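Local coordinates for hypothetical protein (Caulobacter vibrioides, PDB 2QAS) that probably acts as a dimeric SspB adaptor that delivers ssrA-tagged proteins to the ClpXP protease, at residues K34-G39 with L83-T88; G26-A31 with V105-L110. One frame throughout, in Å; residues are numbered along the deposited sequence.

Interaction 1: K34-G39 with L83-T88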
ATOM      1  N   LYS A  34      -6.218  -6.458  12.882  1.00 63.79           N
ATOM      2  CA  LYS A  34      -5.544  -7.122  13.987  1.00 64.98           C
ATOM      3  C   LYS A  34      -6.202  -6.656  15.285  1.00 65.00           C
ATOM      4  O   LYS A  34      -6.288  -7.407  16.251  1.00 65.98           O
ATOM      5  CB  LYS A  34      -4.053  -6.769  14.003  1.00 66.57           C
ATOM      6  CG  LYS A  34      -3.290  -7.251  12.780  1.00 68.24           C
ATOM      7  CD  LYS A  34      -1.795  -7.034  12.944  1.00 70.89           C
ATOM      8  CE  LYS A  34      -1.024  -7.537  11.726  1.00 72.78           C
ATOM      9  NZ  LYS A  34       0.458  -7.472  11.940  1.00 74.57           N
ATOM     10  N   ALA A  35      -6.673  -5.412  15.294  1.00 65.73           N
ATOM     11  CA  ALA A  35      -7.326  -4.843  16.471  1.00 66.45           C
ATOM     12  C   ALA A  35      -8.729  -5.411  16.635  1.00 67.99           C
ATOM     13  O   ALA A  35      -9.271  -5.444  17.737  1.00 69.01           O
ATOM     14  CB  ALA A  35      -7.394  -3.321  16.349  1.00 63.55           C
ATOM     15  N   ALA A  36      -9.323  -5.846  15.530  1.00 70.29           N
ATOM     16  CA  ALA A  36     -10.666  -6.404  15.566  1.00 71.31           C
ATOM     17  C   ALA A  36     -10.613  -7.880  15.922  1.00 72.89           C
ATOM     18  O   ALA A  36     -11.641  -8.497  16.190  1.00 73.26           O
ATOM     19  CB  ALA A  36     -11.346  -6.210  14.223  1.00 69.69           C
ATOM     20  N   ALA A  37      -9.409  -8.442  15.929  1.00 75.77           N
ATOM     21  CA  ALA A  37      -9.221  -9.851  16.262  1.00 79.41           C
ATOM     22  C   ALA A  37      -9.578 -10.095  17.724  1.00 82.20           C
ATOM     23  O   ALA A  37      -9.231  -9.301  18.600  1.00 82.32           O
ATOM     24  CB  ALA A  37      -7.770 -10.266  16.004  1.00 77.48           C
ATOM     25  N   PRO A  38     -10.271 -11.207  18.010  1.00 85.11           N
ATOM     26  CA  PRO A  38     -10.643 -11.503  19.400  1.00 86.37           C
ATOM     27  C   PRO A  38      -9.417 -11.414  20.314  1.00 87.05           C
ATOM     28  O   PRO A  38      -8.446 -12.161  20.150  1.00 86.89           O
ATOM     29  CB  PRO A  38     -11.224 -12.917  19.309  1.00 86.64           C
ATOM     30  CG  PRO A  38     -10.493 -13.511  18.120  1.00 86.73           C
ATOM     31  CD  PRO A  38     -10.514 -12.369  17.135  1.00 86.00           C
ATOM     32  N   GLY A  39      -9.470 -10.487  21.268  1.00 86.63           N
ATOM     33  CA  GLY A  39      -8.352 -10.286  22.175  1.00 84.78           C
ATOM     34  C   GLY A  39      -7.768  -8.899  21.965  1.00 84.08           C
ATOM     35  O   GLY A  39      -7.021  -8.390  22.806  1.00 84.06           O
ATOM     36  N   LEU A  83     -15.436  -3.419  16.966  1.00 44.89           N
ATOM     37  CA  LEU A  83     -14.699  -2.853  15.851  1.00 45.27           C
ATOM     38  C   LEU A  83     -14.965  -3.769  14.654  1.00 47.65           C
ATOM     39  O   LEU A  83     -14.675  -4.969  14.709  1.00 49.10           O
ATOM     40  CB  LEU A  83     -13.207  -2.832  16.172  1.00 43.49           C
ATOM     41  CG  LEU A  83     -12.273  -2.416  15.041  1.00 41.98           C
ATOM     42  CD1 LEU A  83     -12.657  -1.050  14.526  1.00 43.55           C
ATOM     43  CD2 LEU A  83     -10.861  -2.424  15.547  1.00 43.52           C
ATOM     44  N   ALA A  84     -15.532  -3.213  13.587  1.00 48.00           N
ATOM     45  CA  ALA A  84     -15.845  -3.990  12.389  1.00 48.70           C
ATOM     46  C   ALA A  84     -15.194  -3.344  11.175  1.00 50.51           C
ATOM     47  O   ALA A  84     -15.771  -2.454  10.552  1.00 48.89           O
ATOM     48  CB  ALA A  84     -17.341  -4.057  12.184  1.00 47.15           C
ATOM     49  N   PRO A  85     -13.972  -3.780  10.833  1.00 53.89           N
ATOM     50  CA  PRO A  85     -13.256  -3.222   9.684  1.00 58.91           C
ATOM     51  C   PRO A  85     -13.602  -3.880   8.351  1.00 63.69           C
ATOM     52  O   PRO A  85     -13.092  -4.953   8.024  1.00 64.54           O
ATOM     53  CB  PRO A  85     -11.789  -3.404  10.071  1.00 56.27           C
ATOM     54  CG  PRO A  85     -11.809  -4.676  10.835  1.00 55.06           C
ATOM     55  CD  PRO A  85     -13.062  -4.573  11.684  1.00 54.29           C
ATOM     56  N   GLY A  86     -14.487  -3.229   7.598  1.00 67.80           N
ATOM     57  CA  GLY A  86     -14.886  -3.742   6.300  1.00 72.42           C
ATOM     58  C   GLY A  86     -13.742  -3.555   5.319  1.00 75.05           C
ATOM     59  O   GLY A  86     -12.640  -3.175   5.721  1.00 75.94           O
ATOM     60  N   GLU A  87     -13.984  -3.800   4.035  1.00 77.48           N
ATOM     61  CA  GLU A  87     -12.907  -3.647   3.061  1.00 79.42           C
ATOM     62  C   GLU A  87     -12.731  -2.198   2.607  1.00 77.93           C
ATOM     63  O   GLU A  87     -11.636  -1.810   2.209  1.00 78.32           O
ATOM     64  CB  GLU A  87     -13.123  -4.582   1.855  1.00 80.30           C
ATOM     65  CG  GLU A  87     -13.093  -6.103   2.199  1.00 83.93           C
ATOM     66  CD  GLU A  87     -11.688  -6.687   2.467  1.00 84.19           C
ATOM     67  OE1 GLU A  87     -11.596  -7.856   2.902  1.00 83.88           O
ATOM     68  OE2 GLU A  87     -10.676  -5.999   2.235  1.00 84.40           O
ATOM     69  N   THR A  88     -13.790  -1.395   2.691  1.00 75.90           N
ATOM     70  CA  THR A  88     -13.696   0.003   2.280  1.00 74.56           C
ATOM     71  C   THR A  88     -13.871   1.028   3.409  1.00 72.74           C
ATOM     72  O   THR A  88     -13.562   2.208   3.242  1.00 71.78           O
ATOM     73  CB  THR A  88     -14.717   0.315   1.171  1.00 76.91           C
ATOM     74  OG1 THR A  88     -16.038  -0.006   1.629  1.00 78.04           O
ATOM     75  CG2 THR A  88     -14.406  -0.503  -0.076  1.00 76.75           C
TER

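Interaction 2: G26-A31 with V105-L110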
ATOM      1  N   GLY A  26      -3.899   1.339   3.232  1.00 59.60           N
ATOM      2  CA  GLY A  26      -4.110  -0.077   3.465  1.00 57.00           C
ATOM      3  C   GLY A  26      -3.457  -0.604   4.728  1.00 56.05           C
ATOM      4  O   GLY A  26      -3.839  -1.666   5.223  1.00 53.90           O
ATOM      5  N   VAL A  27      -2.465   0.115   5.248  1.00 56.04           N
ATOM      6  CA  VAL A  27      -1.798  -0.312   6.480  1.00 55.96           C
ATOM      7  C   VAL A  27      -2.764  -0.075   7.643  1.00 54.92           C
ATOM      8  O   VAL A  27      -2.804  -0.842   8.608  1.00 52.98           O
ATOM      9  CB  VAL A  27      -0.494   0.481   6.739  1.00 56.50           C
ATOM     10  CG1 VAL A  27       0.068   0.131   8.112  1.00 58.10           C
ATOM     11  CG2 VAL A  27       0.534   0.155   5.674  1.00 55.56           C
ATOM     12  N   VAL A  28      -3.544   0.995   7.541  1.00 54.80           N
ATOM     13  CA  VAL A  28      -4.519   1.312   8.574  1.00 54.65           C
ATOM     14  C   VAL A  28      -5.541   0.188   8.614  1.00 54.92           C
ATOM     15  O   VAL A  28      -5.873  -0.334   9.675  1.00 54.71           O
ATOM     16  CB  VAL A  28      -5.227   2.641   8.271  1.00 54.93           C
ATOM     17  CG1 VAL A  28      -6.296   2.909   9.311  1.00 52.51           C
ATOM     18  CG2 VAL A  28      -4.194   3.779   8.242  1.00 55.81           C
ATOM     19  N   LYS A  29      -6.032  -0.193   7.444  1.00 56.10           N
ATOM     20  CA  LYS A  29      -7.006  -1.268   7.351  1.00 56.33           C
ATOM     21  C   LYS A  29      -6.465  -2.576   7.901  1.00 55.00           C
ATOM     22  O   LYS A  29      -7.173  -3.318   8.585  1.00 56.47           O
ATOM     23  CB  LYS A  29      -7.406  -1.459   5.902  1.00 58.56           C
ATOM     24  CG  LYS A  29      -8.167  -2.720   5.628  1.00 59.78           C
ATOM     25  CD  LYS A  29      -8.590  -2.697   4.185  1.00 64.03           C
ATOM     26  CE  LYS A  29      -9.216  -3.998   3.758  1.00 66.25           C
ATOM     27  NZ  LYS A  29      -9.394  -3.966   2.282  1.00 69.20           N
ATOM     28  N   ALA A  30      -5.209  -2.871   7.607  1.00 52.80           N
ATOM     29  CA  ALA A  30      -4.624  -4.110   8.100  1.00 53.62           C
ATOM     30  C   ALA A  30      -4.421  -4.052   9.613  1.00 53.92           C
ATOM     31  O   ALA A  30      -4.572  -5.062  10.298  1.00 55.65           O
ATOM     32  CB  ALA A  30      -3.315  -4.388   7.395  1.00 50.99           C
ATOM     33  N   ALA A  31      -4.083  -2.873  10.134  1.00 53.01           N
ATOM     34  CA  ALA A  31      -3.888  -2.687  11.570  1.00 51.06           C
ATOM     35  C   ALA A  31      -5.234  -2.821  12.298  1.00 52.08           C
ATOM     36  O   ALA A  31      -5.310  -3.398  13.389  1.00 51.03           O
ATOM     37  CB  ALA A  31      -3.279  -1.316  11.842  1.00 50.49           C
ATOM     38  N   VAL A 105     -16.277   5.058   9.368  1.00 59.31           N
ATOM     39  CA  VAL A 105     -15.287   5.897   8.712  1.00 60.50           C
ATOM     40  C   VAL A 105     -14.649   5.201   7.521  1.00 60.42           C
ATOM     41  O   VAL A 105     -14.167   4.072   7.636  1.00 59.39           O
ATOM     42  CB  VAL A 105     -14.180   6.301   9.710  1.00 60.36           C
ATOM     43  CG1 VAL A 105     -13.154   7.189   9.022  1.00 58.68           C
ATOM     44  CG2 VAL A 105     -14.802   7.006  10.905  1.00 59.08           C
ATOM     45  N   PRO A 106     -14.659   5.856   6.348  1.00 61.59           N
ATOM     46  CA  PRO A 106     -14.047   5.219   5.179  1.00 61.33           C
ATOM     47  C   PRO A 106     -12.542   5.398   5.304  1.00 60.68           C
ATOM     48  O   PRO A 106     -12.078   6.358   5.924  1.00 61.10           O
ATOM     49  CB  PRO A 106     -14.619   6.017   4.001  1.00 60.29           C
ATOM     50  CG  PRO A 106     -15.883   6.607   4.542  1.00 60.76           C
ATOM     51  CD  PRO A 106     -15.473   7.012   5.935  1.00 62.69           C
ATOM     52  N   TYR A 107     -11.771   4.480   4.740  1.00 59.74           N
ATOM     53  CA  TYR A 107     -10.331   4.636   4.817  1.00 61.09           C
ATOM     54  C   TYR A 107      -9.920   5.869   4.021  1.00 60.94           C
ATOM     55  O   TYR A 107      -8.877   6.466   4.276  1.00 63.17           O
ATOM     56  CB  TYR A 107      -9.644   3.378   4.306  1.00 60.38           C
ATOM     57  CG  TYR A 107     -10.037   2.178   5.129  1.00 62.87           C
ATOM     58  CD1 TYR A 107     -10.849   1.181   4.600  1.00 62.73           C
ATOM     59  CD2 TYR A 107      -9.648   2.071   6.468  1.00 62.64           C
ATOM     60  CE1 TYR A 107     -11.270   0.104   5.382  1.00 65.16           C
ATOM     61  CE2 TYR A 107     -10.063   1.002   7.257  1.00 63.56           C
ATOM     62  CZ  TYR A 107     -10.875   0.023   6.709  1.00 65.01           C
ATOM     63  OH  TYR A 107     -11.309  -1.028   7.484  1.00 65.72           O
ATOM     64  N   ALA A 108     -10.770   6.264   3.079  1.00 59.88           N
ATOM     65  CA  ALA A 108     -10.515   7.433   2.252  1.00 59.79           C
ATOM     66  C   ALA A 108     -10.574   8.719   3.082  1.00 60.04           C
ATOM     67  O   ALA A 108      -9.916   9.712   2.761  1.00 60.34           O
ATOM     68  CB  ALA A 108     -11.533   7.501   1.128  1.00 57.01           C
ATOM     69  N   ALA A 109     -11.357   8.704   4.155  1.00 58.67           N
ATOM     70  CA  ALA A 109     -11.488   9.888   4.994  1.00 56.14           C
ATOM     71  C   ALA A 109     -10.275  10.105   5.899  1.00 55.30           C
ATOM     72  O   ALA A 109     -10.065  11.204   6.397  1.00 53.68           O
ATOM     73  CB  ALA A 109     -12.750   9.792   5.819  1.00 55.38           C
ATOM     74  N   LEU A 110      -9.473   9.064   6.095  1.00 56.25           N
ATOM     75  CA  LEU A 110      -8.298   9.155   6.953  1.00 57.88           C
ATOM     76  C   LEU A 110      -7.292  10.214   6.550  1.00 58.47           C
ATOM     77  O   LEU A 110      -7.056  10.442   5.364  1.00 57.73           O
ATOM     78  CB  LEU A 110      -7.584   7.810   7.009  1.00 59.66           C
ATOM     79  CG  LEU A 110      -8.001   6.879   8.140  1.00 62.84           C
ATOM     80  CD1 LEU A 110      -9.511   6.753   8.206  1.00 64.97           C
ATOM     81  CD2 LEU A 110      -7.351   5.536   7.902  1.00 65.02           C
TER

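Interaction 1: K34-G39 with L83-T88
Ala-36 and Leu-83 meet where the C-terminal part of helix 16-35 and the residues after it rest against strand 81-85, which is outermost within the chain in a three-stranded antiparallel sheet. This is helix-on-sheet packing in the SspB fold. The backbones come close, with Ala-36 CA 5.4 Å from Leu-83 CA, a spacing that suits alanine, whose single methyl fits against Leu-83 and Pro-85.

The apolar contacts carry the interface and use two neighbouring alanines differently. Ala-36 points its CB at the strand and meets the rim of the Pro-85 ring, with CD at 3.5 Å and CG at 3.7 Å from that CB. The same methyl lies 4.0 Å from Leu-83 CG, so it is received between two strand residues whose side chains emerge on one side, while that of the intervening Ala-84 turns away. The buried Ala-35 makes a smaller contact, its CB meeting the CD2 branch of Leu-83. Leu-83 reaches both alanines because its first torsion, with CG anti to the backbone N (chi1 173°), directs CG toward Ala-36, and its second (chi2 57°) turns the CD2 branch to Ala-35. Leu-83 also packs on Phe-90 and Val-92 of strand 89-96, joining this part of the chain to the sheet.

Within 34-39, the turn is closed by a weak bond from Ala-37 N to Lys-34 O. Lys-34 itself points away from the strand, and its NZ is hydrogen-bonded to the backbone O of Met-14 of the second subunit. The polar backbone atoms at the interface, Leu-83 O and Ala-36 N, meet only carbon across it: Ala-36 CB lies 3.6 Å from Leu-83 O, and Leu-83 CD2 lies 3.8 Å from Ala-36 N.

Interaction 2: G26-A31 with V105-L110
Lys-29 and Tyr-107 bring the two backbones nearest, their CA atoms 7.2 Å apart, where helix 16-35 passes the turn that leads from strand 99-106 into strand 110-115. The contact is helix-against-turn packing at the heart of the SspB fold: the turn connects the two antiparallel sheets, and the helix lies beside it.

Tyr-107 lays its ring against Lys-29 in a CH-pi contact. Lys-29 CB sits over one ring face, 4.0 Å from the centroid and 17° off the normal, displaced toward the rim. Since Lys-29 has CG anti to its own N (chi1 167°) and is extended beyond, its CG and CD continue past the ring, at about a right angle to the tyrosine side chain. A long aliphatic stem suits this place, covering an aromatic face while delivering its ammonium group to Glu-87. Tyrosine likewise combines a buried apolar ring with a hydroxyl whose partner is probably Gly-86 O.

Val-28, one residue earlier, and Leu-110 reach toward each other tip to tip; both are branched and apolar, as suits a buried layer. Phe-113 packs on Val-28, and Phe-90 and Ile-49 on Leu-110, so residues from both sheets share this layer. In the turn itself, Ala-109 N bonds to Pro-106 O at 3.0 Å, and Leu-110 N to Tyr-107 O at 3.2 Å.

Both interactions draw on helix 16-35: interaction 2 uses residues 26-31, interaction 1 residues from 34 on. Their centres are 11 Å apart, and along the chain interaction 1 is nested inside the loop closed by interaction 2. They meet directly through residues 85-87. Pro-85, which receives Ala-36 in interaction 1, has its CB 3.5 Å from Tyr-107 OH, and that hydroxyl probably hydrogen-bonds to Gly-86 O at 3.1 Å. Glu-87 completes the junction by a salt bridge from OE2 to Lys-29 NZ, while its OE1 pairs with Lys-33. The helix is thus tied to the 83-88 segment by packing round Pro-85 and by the two lysines, Lys-29 and Lys-33, that Glu-87 holds.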